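Local coordinates for putative methyltransferase protein (Bacteroides fragilis, PDB 5BP9) that probably transfers methyl groups from S-adenosylmethionine to a substrate not yet identified, and binds the product S-adenosyl-L-homocysteine in a Rossmann-like domain, at residues 138-141 with 146-149; 151-156 with 171-176. One frame throughout, in Å; residues are numbered along the deposited sequence. Where two conformers were deposited one is given.

Contact 1 of 2, residues 138-141 with 146-149; sequences VMKL and DARQ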
ATOM      1  N   VAL A 138      -5.729 -12.401 -10.561  1.00 14.68           N
ATOM      2  CA  VAL A 138      -6.365 -11.381 -11.375  1.00 15.13           C
ATOM      3  C   VAL A 138      -5.358 -10.531 -12.118  1.00 16.87           C
ATOM      4  O   VAL A 138      -5.532 -10.291 -13.311  1.00 17.14           O
ATOM      5  CB  VAL A 138      -7.355 -10.531 -10.547  1.00 16.70           C
ATOM      6  CG1 VAL A 138      -7.822  -9.264 -11.287  1.00 18.83           C
ATOM      7  CG2 VAL A 138      -8.543 -11.405 -10.155  1.00 20.95           C
HETATM    8  N   MSE A 139      -4.314 -10.076 -11.430  1.00 14.65           N
HETATM    9  CA  MSE A 139      -3.264  -9.323 -12.089  1.00 14.59           C
HETATM   10  C   MSE A 139      -2.722 -10.063 -13.288  1.00 15.23           C
HETATM   11  O   MSE A 139      -2.538  -9.460 -14.357  1.00 15.37           O
HETATM   12  CB  MSE A 139      -2.080  -8.984 -11.161  1.00 13.51           C
HETATM   13  CG  MSE A 139      -2.517  -7.918 -10.174  1.00 14.67           C
HETATM   14 SE   MSE A 139      -0.959  -7.098  -9.324  1.00 16.66          SE
HETATM   15  CE  MSE A 139      -0.983  -8.278  -7.774  1.00 17.14           C
ATOM     16  N   LYS A 140      -2.444 -11.357 -13.128  1.00 13.80           N
ATOM     17  CA  LYS A 140      -1.877 -12.122 -14.247  1.00 13.43           C
ATOM     18  C   LYS A 140      -2.838 -12.183 -15.425  1.00 15.99           C
ATOM     19  O   LYS A 140      -2.462 -11.952 -16.597  1.00 19.17           O
ATOM     20  CB  LYS A 140      -1.474 -13.516 -13.785  1.00 14.91           C
ATOM     21  CG  LYS A 140      -0.302 -13.547 -12.826  1.00 15.48           C
ATOM     22  CD  LYS A 140       0.021 -14.949 -12.373  1.00 14.49           C
ATOM     23  CE  LYS A 140       1.235 -15.056 -11.475  1.00 17.46           C
ATOM     24  NZ  LYS A 140       2.504 -14.639 -12.121  1.00 16.14           N
ATOM     25  N   LEU A 141      -4.086 -12.450 -15.123  1.00 14.50           N
ATOM     26  CA  LEU A 141      -5.111 -12.567 -16.160  1.00 16.48           C
ATOM     27  C   LEU A 141      -5.429 -11.250 -16.847  1.00 17.29           C
ATOM     28  O   LEU A 141      -5.787 -11.249 -18.046  1.00 20.57           O
ATOM     29  CB  LEU A 141      -6.366 -13.255 -15.594  1.00 16.34           C
ATOM     30  CG  LEU A 141      -6.175 -14.677 -15.057  1.00 17.65           C
ATOM     31  CD1 LEU A 141      -7.459 -15.190 -14.414  1.00 16.64           C
ATOM     32  CD2 LEU A 141      -5.707 -15.630 -16.146  1.00 19.71           C
ATOM     33  N   ASP A 146       4.719  -9.102 -14.716  1.00 16.22           N
ATOM     34  CA  ASP A 146       5.492  -9.644 -13.598  1.00 14.85           C
ATOM     35  C   ASP A 146       4.734  -9.373 -12.290  1.00 16.05           C
ATOM     36  O   ASP A 146       5.057  -8.441 -11.584  1.00 18.31           O
ATOM     37  CB  ASP A 146       6.908  -9.056 -13.542  1.00 18.16           C
ATOM     38  CG  ASP A 146       7.772  -9.689 -12.432  1.00 19.21           C
ATOM     39  OD1 ASP A 146       7.493 -10.826 -12.029  1.00 30.89           O
ATOM     40  OD2 ASP A 146       8.742  -9.073 -11.965  1.00 23.95           O
ATOM     41  N   ALA A 147       3.727 -10.199 -12.016  1.00 14.91           N
ATOM     42  CA  ALA A 147       2.966 -10.191 -10.752  1.00 13.39           C
ATOM     43  C   ALA A 147       3.341 -11.427  -9.944  1.00 14.15           C
ATOM     44  O   ALA A 147       3.246 -12.546 -10.455  1.00 17.69           O
ATOM     45  CB  ALA A 147       1.477 -10.197 -11.023  1.00 16.36           C
ATOM     46  N   ARG A 148       3.710 -11.222  -8.669  1.00 13.33           N
ATOM     47  CA  ARG A 148       4.181 -12.270  -7.775  1.00 13.98           C
ATOM     48  C   ARG A 148       3.466 -12.210  -6.440  1.00 12.94           C
ATOM     49  O   ARG A 148       3.163 -11.112  -5.927  1.00 14.12           O
ATOM     50  CB  ARG A 148       5.670 -12.117  -7.503  1.00 18.79           C
ATOM     51  CG  ARG A 148       6.551 -12.133  -8.742  1.00 32.18           C
ATOM     52  CD  ARG A 148       7.951 -11.659  -8.360  1.00 28.15           C
ATOM     53  NE  ARG A 148       8.561 -12.590  -7.443  1.00 32.63           N
ATOM     54  CZ  ARG A 148       9.826 -12.521  -7.043  1.00 26.30           C
ATOM     55  NH1 ARG A 148      10.617 -11.525  -7.459  1.00 23.69           N
ATOM     56  NH2 ARG A 148      10.285 -13.440  -6.200  1.00 34.55           N
ATOM     57  N   GLN A 149       3.189 -13.389  -5.885  1.00 13.01           N
ATOM     58  CA  GLN A 149       2.640 -13.509  -4.537  1.00 12.64           C
ATOM     59  C   GLN A 149       3.810 -13.636  -3.558  1.00 14.22           C
ATOM     60  O   GLN A 149       4.380 -14.712  -3.370  1.00 16.65           O
ATOM     61  CB  GLN A 149       1.677 -14.692  -4.395  1.00 13.22           C
ATOM     62  CG  GLN A 149       0.894 -14.629  -3.091  1.00 14.14           C
ATOM     63  CD  GLN A 149       0.202 -15.904  -2.734  1.00 14.16           C
ATOM     64  OE1 GLN A 149       0.417 -16.954  -3.349  1.00 19.17           O
ATOM     65  NE2 GLN A 149      -0.600 -15.841  -1.701  1.00 16.39           N
TER
HETATM   66  O   HOH W   1       2.739 -12.028 -14.006  1.00 19.11           O
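K140 and A147 bring their backbones to 6.3 Å, CA to CA, where helix 133-142 packs beside strand 147-149. The two form the second half of a right-handed beta-alpha-beta crossover that starts from strand 125-130, the standard unit of the Rossmann-like methyltransferase sheet. A147 is the small residue at the centre: its methyl group faces the helix and meets CB of M139, a selenomethionine here, at 3.8 Å. The short alanine side chain allows this close approach of helix to strand, while the long, flexible M139 suits the buried side of the helix. Beyond its CB, M139 runs on over the sheet to touch A128 of strand 125-130 and A110 in the loop after strand 104-108; it also touches D130, a residue that binds S-adenosyl-L-homocysteine.

K140 stands on the exposed flank of the helix and works differently. Its chain stays extended as far as CE, passing CG at 4.2 Å from A147 CB, and then bends at the last torsion (chi4 -63°), which swings NZ toward the strand. The ammonium group donates to A147 O over 2.8 Å, with a C=O...N angle of 162°. Strand 147-149 is the outermost of its sheet; D146 and R148 make the backbone bonds to strand 125-130, whereas A147 turns its own polar backbone atoms to the outer side. NZ satisfies A147 O directly; A147 N donates instead to a water at 2.9 Å, which also accepts from K140 NZ at 3.2 Å.

Contact 2 of 2, residues 151-156 with 171-176; sequences NLFDER and SGIIGR. With SAH (S-adenosyl-L-homocysteine), chain D.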
ATOM      1  N   ASN A 151       5.418 -11.484   0.169  1.00 12.71           N
ATOM      2  CA  ASN A 151       5.372 -10.467   1.221  1.00 12.23           C
ATOM      3  C   ASN A 151       6.608  -9.575   1.076  1.00 12.07           C
ATOM      4  O   ASN A 151       7.723 -10.088   1.010  1.00 13.83           O
ATOM      5  CB  ASN A 151       5.369 -11.151   2.592  1.00 12.70           C
ATOM      6  CG  ASN A 151       5.040 -10.208   3.736  1.00 12.67           C
ATOM      7  OD1 ASN A 151       5.604  -9.122   3.847  1.00 12.44           O
ATOM      8  ND2 ASN A 151       4.146 -10.639   4.615  1.00 16.85           N
ATOM      9  N   LEU A 152       6.415  -8.245   1.048  1.00 12.10           N
ATOM     10  CA  LEU A 152       7.512  -7.295   0.976  1.00 11.69           C
ATOM     11  C   LEU A 152       8.655  -7.615   1.943  1.00 11.85           C
ATOM     12  O   LEU A 152       9.828  -7.443   1.598  1.00 13.28           O
ATOM     13  CB  LEU A 152       6.964  -5.879   1.279  1.00 12.77           C
ATOM     14  CG  LEU A 152       7.979  -4.731   1.346  1.00 14.52           C
ATOM     15  CD1 LEU A 152       8.572  -4.481  -0.023  1.00 16.26           C
ATOM     16  CD2 LEU A 152       7.335  -3.471   1.893  1.00 14.34           C
ATOM     17  N   PHE A 153       8.295  -8.064   3.156  1.00 11.60           N
ATOM     18  CA  PHE A 153       9.258  -8.265   4.228  1.00 12.04           C
ATOM     19  C   PHE A 153       9.972  -9.625   4.208  1.00 13.07           C
ATOM     20  O   PHE A 153      10.880  -9.861   5.023  1.00 16.02           O
ATOM     21  CB  PHE A 153       8.590  -8.027   5.574  1.00 13.35           C
ATOM     22  CG  PHE A 153       8.060  -6.641   5.723  1.00 14.61           C
ATOM     23  CD1 PHE A 153       8.937  -5.563   5.805  1.00 17.46           C
ATOM     24  CD2 PHE A 153       6.703  -6.400   5.736  1.00 17.81           C
ATOM     25  CE1 PHE A 153       8.448  -4.281   5.910  1.00 18.56           C
ATOM     26  CE2 PHE A 153       6.215  -5.118   5.852  1.00 19.33           C
ATOM     27  CZ  PHE A 153       7.081  -4.060   5.951  1.00 18.31           C
ATOM     28  N   ASP A 154       9.604 -10.480   3.263  1.00 15.13           N
ATOM     29  CA  ASP A 154      10.175 -11.833   3.163  1.00 15.88           C
ATOM     30  C   ASP A 154      11.686 -11.696   2.986  1.00 16.97           C
ATOM     31  O   ASP A 154      12.136 -11.005   2.079  1.00 17.14           O
ATOM     32  CB  ASP A 154       9.517 -12.560   1.969  1.00 13.42           C
ATOM     33  CG  ASP A 154       9.839 -14.028   1.890  1.00 19.42           C
ATOM     34  OD1 ASP A 154      10.950 -14.445   2.256  1.00 19.51           O
ATOM     35  OD2 ASP A 154       8.967 -14.782   1.408  1.00 23.50           O
ATOM     36  N   GLU A 155      12.463 -12.361   3.856  1.00 19.03           N
ATOM     37  CA  GLU A 155      13.921 -12.318   3.769  1.00 19.94           C
ATOM     38  C   GLU A 155      14.426 -12.858   2.439  1.00 19.46           C
ATOM     39  O   GLU A 155      15.534 -12.521   2.023  1.00 25.41           O
ATOM     40  CB  GLU A 155      14.559 -13.106   4.919  1.00 24.26           C
ATOM     41  CG  GLU A 155      14.322 -12.493   6.286  1.00 28.47           C
ATOM     42  CD  GLU A 155      13.040 -12.929   6.979  1.00 35.02           C
ATOM     43  OE1 GLU A 155      12.190 -13.668   6.363  1.00 26.37           O
ATOM     44  OE2 GLU A 155      12.903 -12.520   8.165  1.00 27.39           O
ATOM     45  N   ARG A 156      13.643 -13.744   1.803  1.00 17.26           N
ATOM     46  CA  ARG A 156      14.016 -14.327   0.512  1.00 20.98           C
ATOM     47  C   ARG A 156      13.683 -13.448  -0.697  1.00 22.20           C
ATOM     48  O   ARG A 156      14.104 -13.761  -1.795  1.00 25.25           O
ATOM     49  CB  ARG A 156      13.346 -15.700   0.317  1.00 29.06           C
ATOM     50  CG  ARG A 156      13.589 -16.726   1.425  1.00 33.17           C
ATOM     51  CD  ARG A 156      12.560 -17.853   1.355  1.00 33.16           C
ATOM     52  NE  ARG A 156      11.181 -17.373   1.528  1.00 35.96           N
ATOM     53  CZ  ARG A 156      10.081 -18.103   1.336  1.00 38.42           C
ATOM     54  NH1 ARG A 156      10.167 -19.379   0.964  1.00 55.95           N
ATOM     55  NH2 ARG A 156       8.878 -17.555   1.518  1.00 38.09           N
ATOM     56  N   SER A 171       1.790   3.709   3.560  1.00 15.40           N
ATOM     57  CA  SER A 171       2.335   3.401   4.861  1.00 15.89           C
ATOM     58  C   SER A 171       1.671   2.189   5.519  1.00 13.19           C
ATOM     59  O   SER A 171       2.233   1.592   6.422  1.00 14.73           O
ATOM     60  CB  SER A 171       2.192   4.606   5.774  1.00 17.97           C
ATOM     61  OG  SER A 171       0.865   5.046   5.819  1.00 16.81           O
ATOM     62  N   GLY A 172       0.463   1.855   5.084  1.00 12.84           N
ATOM     63  CA  GLY A 172      -0.331   0.845   5.729  1.00 13.63           C
ATOM     64  C   GLY A 172       0.364  -0.439   6.059  1.00 11.51           C
ATOM     65  O   GLY A 172       0.278  -0.931   7.195  1.00 14.12           O
ATOM     66  N   ILE A 173       1.089  -0.956   5.062  1.00 12.27           N
ATOM     67  CA  ILE A 173       1.817  -2.227   5.096  0.50 11.58           C
ATOM     68  C   ILE A 173       2.811  -2.315   6.258  1.00 15.68           C
ATOM     69  O   ILE A 173       3.111  -3.397   6.768  1.00 18.93           O
ATOM     70  CB  ILE A 173       2.470  -2.456   3.707  0.50 11.20           C
ATOM     71  CG1 ILE A 173       1.378  -2.961   2.747  0.50 18.01           C
ATOM     72  CG2 ILE A 173       3.567  -3.515   3.715  0.50 14.32           C
ATOM     73  CD1 ILE A 173       1.792  -3.069   1.299  0.50 18.24           C
ATOM     74  N   ILE A 174       3.349  -1.156   6.639  1.00 13.79           N
ATOM     75  CA  ILE A 174       4.318  -1.090   7.761  1.00 13.18           C
ATOM     76  C   ILE A 174       3.654  -1.502   9.095  1.00 15.87           C
ATOM     77  O   ILE A 174       4.311  -2.077   9.990  1.00 15.35           O
ATOM     78  CB  ILE A 174       5.012   0.291   7.854  1.00 14.31           C
ATOM     79  CG1 ILE A 174       5.754   0.591   6.543  1.00 14.46           C
ATOM     80  CG2 ILE A 174       5.979   0.349   9.058  1.00 17.96           C
ATOM     81  CD1 ILE A 174       6.164   2.019   6.398  1.00 16.82           C
ATOM     82  N   GLY A 175       2.361  -1.213   9.234  1.00 14.19           N
ATOM     83  CA  GLY A 175       1.548  -1.699  10.356  1.00 14.27           C
ATOM     84  C   GLY A 175       1.621  -0.872  11.621  1.00 14.60           C
ATOM     85  O   GLY A 175       0.598  -0.401  12.131  1.00 15.81           O
ATOM     86  N   ARG A 176       2.839  -0.720  12.145  1.00 13.23           N
ATOM     87  CA  ARG A 176       3.077  -0.033  13.412  0.50 14.75           C
ATOM     88  C   ARG A 176       4.429   0.681  13.362  1.00 13.44           C
ATOM     89  O   ARG A 176       5.322   0.291  12.630  1.00 13.55           O
ATOM     90  CB  ARG A 176       3.024  -1.033  14.583  0.50 18.25           C
ATOM     91  CG  ARG A 176       1.661  -1.713  14.752  0.50 21.92           C
ATOM     92  CD  ARG A 176       1.517  -2.585  15.995  0.50 25.04           C
ATOM     93  NE  ARG A 176       1.809  -1.859  17.225  0.50 30.49           N
ATOM     94  CZ  ARG A 176       0.943  -1.095  17.890  0.50 31.31           C
ATOM     95  NH1 ARG A 176      -0.309  -0.935  17.464  0.50 23.36           N
ATOM     96  NH2 ARG A 176       1.343  -0.486  18.994  0.50 33.87           N
TER
HETATM   97  N   SAH D 303      -2.241  -0.687  -4.183  1.00 37.50           N
HETATM   98  CA  SAH D 303      -3.635  -1.235  -4.398  1.00 53.00           C
HETATM   99  CB  SAH D 303      -4.208  -1.998  -3.194  1.00 50.63           C
HETATM  100  CG  SAH D 303      -4.175  -1.262  -1.854  1.00 39.65           C
HETATM  101  SD  SAH D 303      -4.793  -2.298  -0.559  1.00 22.99           S
HETATM  102  C   SAH D 303      -4.587  -0.129  -4.759  1.00 61.37           C
HETATM  103  O   SAH D 303      -4.224   1.043  -4.758  1.00 39.48           O
HETATM  104  OXT SAH D 303      -5.758  -0.340  -5.072  1.00 77.23           O
HETATM  105  C5' SAH D 303      -3.295  -2.921   0.161  1.00 19.87           C
HETATM  106  C4' SAH D 303      -2.762  -4.152  -0.560  1.00 15.88           C
HETATM  107  O4' SAH D 303      -1.505  -4.516   0.049  1.00 13.82           O
HETATM  108  C3' SAH D 303      -3.632  -5.405  -0.499  1.00 12.43           C
HETATM  109  O3' SAH D 303      -3.833  -5.930  -1.831  1.00 13.96           O
HETATM  110  C2' SAH D 303      -2.855  -6.356   0.406  1.00 11.84           C
HETATM  111  O2' SAH D 303      -3.082  -7.735   0.186  1.00 13.40           O
HETATM  112  C1' SAH D 303      -1.423  -5.945   0.153  1.00 11.94           C
HETATM  113  N9  SAH D 303      -0.432  -6.259   1.194  1.00 12.85           N
HETATM  114  C8  SAH D 303      -0.600  -6.146   2.522  1.00 13.85           C
HETATM  115  N7  SAH D 303       0.458  -6.428   3.220  1.00 14.53           N
HETATM  116  C5  SAH D 303       1.414  -6.732   2.271  1.00 12.45           C
HETATM  117  C6  SAH D 303       2.759  -7.121   2.350  1.00 13.22           C
HETATM  118  N6  SAH D 303       3.416  -7.258   3.514  1.00 13.80           N
HETATM  119  N1  SAH D 303       3.432  -7.359   1.190  1.00 12.77           N
HETATM  120  C2  SAH D 303       2.770  -7.228   0.021  1.00 13.35           C
HETATM  121  N3  SAH D 303       1.491  -6.858  -0.165  1.00 12.70           N
HETATM  122  C4  SAH D 303       0.852  -6.633   1.001  1.00 10.72           C
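The adenine end of the S-adenosyl-L-homocysteine pocket lies between two loops, 151-156 and 171-176, which touch directly beside the bound base. N151 begins a type I beta turn, and its OD1 closes an Asx turn by accepting from F153 N at 3.0 Å. That same oxygen takes a weak bond from the adenine N6 (2.9 Å), so asparagine both shapes the turn and reads the amino group. The turn also presents L152 N to adenine N1, a nearly straight bond of 3.1 Å (N-H...N 174°).

I173 reaches the base from the other loop, on the 3-10 segment 172-174. In the conformer described (a second was also deposited), its CD1 lies over one face of the adenine, 3.7 Å from C4. The second branch, CG2, is anti to the backbone N and approaches F153 CE2 at 3.8 Å and L152 CD2 at 4.2 Å; a beta-branched isoleucine can thus touch both the base and the turn. The edge of the F153 ring also meets I173 O, 3.7 Å from CE2, while L152 CD2 sits above one ring face near the rim. Just past the turn, R156 forms a salt bridge with D154, side-on through NE and NH2.

Helix 180-190 covers this apolar patch, with L182 against F153 and L190 against L152. V108 of strand 104-108 touches L152 and I173, and W243 of strand 236-244 packs on I173.

Contacts 1 and 2 follow one another along the chain, their centres 19 Å apart, and strand 147-149 leads from the first into the cofactor-binding loop of the second. Contact 1 lies at the outer edge of the central sheet, joining a helix to a strand: a buried apolar touch on one side and a solvent-side lysine bound to backbone on the other. Contact 2 is nearer the centre of the chain and joins two loops, with no hydrogen bond directly between them; aliphatic and aromatic groups meet there, and the polar groups bond to the ligand, within their own loop or to other parts of the fold. Contact 1 comes near the pocket through M139, about 7 Å from the ligand, whereas contact 2 lines it.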